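Local structure of VgrG protein (Vibrio cholerae, 4DTD) at residues A12-P17 / E90-P95. The protein probably acts as the actin cross-linking effector part of a VgrG protein of the type VI secretion system, joining actin monomers covalently. Numbering follows the deposited sequence.
Sequences ATPDFP and ELVSYP
Thr13 and Pro14 lie across from Val92 and Tyr94, with CA atoms 7.0 Å apart for Thr13 and Val92. Residues 12-17 form an irregular loop ahead of strand 19-20. Residues 90-93 are regular strand; Tyr94 and Pro95 follow in a less regular part of strand 84-97. The touching parts run at 50° to each other. No hydrogen bond joins the two segments, so the loop does not pair with strand 84-97 here.

Pro14 is at the centre. Its CD meets Val92 CG1 at 3.8 Å. With CG1 anti to the backbone N (chi1 177°), this methyl is the one that reaches the proline. Pro14 CG meets Pro95 CD at 3.9 Å, and the two rings pass alongside each other in opposite senses. Thr13 CG2 stands farther off, 4.4 Å from Val92 CG1.

Phe16 and Tyr94 touch through their ring borders, and their side chains cross at about a right angle. Phe16 CZ comes in near the plane of the tyrosine ring and lies 3.3 Å from Tyr94 CD1. Phe16 CE2 is 3.6 Å from Tyr94 CE1. The ring planes are 41° apart and the centroids 5.7 Å, so this is not a face stack.

Polar groups look elsewhere. Thr13 OG1 bonds to Arg280, Asp15 O to Asn335 and Tyr94 O to Arg107. The strand pairs through its backbone with strands 23-30 and 56-68.

The contact lays the loop before strand 19-20 against strand 84-97, both within the actin cross-linking family region. It is apolar, made by two prolines, a valine methyl and two aromatic rings. Bonds to other parts of the chain supply the polar hold on both segments.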
# COMPACT_ATOMS: atom_id res chain seq x y z
N ALA A 12 3.73 -4.68 -0.07
CA ALA A 12 4.60 -3.76 -0.79
C ALA A 12 3.95 -3.45 -2.14
O ALA A 12 3.59 -4.36 -2.90
CB ALA A 12 5.99 -4.36 -0.97
N THR A 13 3.75 -2.15 -2.40
CA THR A 13 3.10 -1.58 -3.58
C THR A 13 4.12 -0.91 -4.55
O THR A 13 5.29 -0.79 -4.16
CB THR A 13 1.96 -0.63 -3.11
OG1 THR A 13 2.31 0.00 -1.88
CG2 THR A 13 0.64 -1.36 -2.95
N PRO A 14 3.73 -0.51 -5.80
CA PRO A 14 4.71 0.10 -6.73
C PRO A 14 5.52 1.29 -6.18
O PRO A 14 4.96 2.21 -5.58
CB PRO A 14 3.86 0.50 -7.94
CG PRO A 14 2.44 0.46 -7.47
CD PRO A 14 2.40 -0.61 -6.44
N ASP A 15 6.86 1.24 -6.38
CA ASP A 15 7.83 2.22 -5.88
C ASP A 15 8.39 3.24 -6.89
O ASP A 15 8.95 4.25 -6.47
CB ASP A 15 8.99 1.48 -5.17
CG ASP A 15 9.75 0.51 -6.06
OD1 ASP A 15 9.25 -0.63 -6.24
OD2 ASP A 15 10.82 0.88 -6.57
N PHE A 16 8.26 2.96 -8.20
CA PHE A 16 8.74 3.80 -9.31
C PHE A 16 8.01 5.17 -9.39
O PHE A 16 6.85 5.25 -8.95
CB PHE A 16 8.63 3.04 -10.66
CG PHE A 16 7.26 2.47 -10.94
CD1 PHE A 16 6.28 3.24 -11.55
CD2 PHE A 16 6.95 1.17 -10.56
CE1 PHE A 16 5.00 2.73 -11.77
CE2 PHE A 16 5.67 0.65 -10.79
CZ PHE A 16 4.70 1.44 -11.38
N PRO A 17 8.64 6.24 -9.98
CA PRO A 17 7.94 7.54 -10.07
C PRO A 17 6.73 7.54 -11.03
O PRO A 17 6.81 6.99 -12.13
CB PRO A 17 9.04 8.51 -10.54
CG PRO A 17 10.33 7.78 -10.33
CD PRO A 17 10.00 6.34 -10.53
N GLU A 90 -0.10 -12.50 -5.22
CA GLU A 90 -0.88 -11.29 -5.13
C GLU A 90 -0.78 -10.55 -6.46
O GLU A 90 0.30 -10.43 -7.01
CB GLU A 90 -0.36 -10.41 -3.98
CG GLU A 90 -1.46 -9.54 -3.38
CD GLU A 90 -1.03 -8.26 -2.71
OE1 GLU A 90 0.17 -7.92 -2.78
OE2 GLU A 90 -1.90 -7.58 -2.12
N LEU A 91 -1.92 -10.06 -6.97
CA LEU A 91 -2.02 -9.27 -8.20
C LEU A 91 -2.08 -7.78 -7.77
O LEU A 91 -2.98 -7.38 -7.03
CB LEU A 91 -3.29 -9.67 -8.96
CG LEU A 91 -3.23 -10.87 -9.96
CD1 LEU A 91 -2.16 -11.87 -9.66
CD2 LEU A 91 -4.58 -11.50 -10.16
N VAL A 92 -1.04 -7.00 -8.15
CA VAL A 92 -0.88 -5.60 -7.77
C VAL A 92 -0.96 -4.70 -9.01
O VAL A 92 -0.05 -4.71 -9.85
CB VAL A 92 0.40 -5.39 -6.90
CG1 VAL A 92 0.60 -3.91 -6.57
CG2 VAL A 92 0.34 -6.21 -5.62
N SER A 93 -2.04 -3.94 -9.15
CA SER A 93 -2.24 -3.10 -10.31
C SER A 93 -1.27 -1.92 -10.42
O SER A 93 -0.75 -1.43 -9.42
CB SER A 93 -3.69 -2.62 -10.40
OG SER A 93 -3.91 -1.52 -9.52
N TYR A 94 -1.02 -1.48 -11.65
CA TYR A 94 -0.23 -0.28 -11.86
C TYR A 94 -1.27 0.82 -11.75
O TYR A 94 -2.35 0.66 -12.35
CB TYR A 94 0.44 -0.29 -13.23
CG TYR A 94 1.63 -1.22 -13.31
CD1 TYR A 94 2.89 -0.82 -12.91
CD2 TYR A 94 1.49 -2.51 -13.84
CE1 TYR A 94 4.00 -1.65 -13.05
CE2 TYR A 94 2.59 -3.36 -13.96
CZ TYR A 94 3.84 -2.92 -13.58
OH TYR A 94 4.93 -3.75 -13.71
N PRO A 95 -1.04 1.86 -10.90
CA PRO A 95 -2.07 2.90 -10.72
C PRO A 95 -2.55 3.58 -11.99
O PRO A 95 -1.82 3.68 -12.98
CB PRO A 95 -1.40 3.91 -9.78
CG PRO A 95 0.07 3.62 -9.89
CD PRO A 95 0.16 2.15 -10.09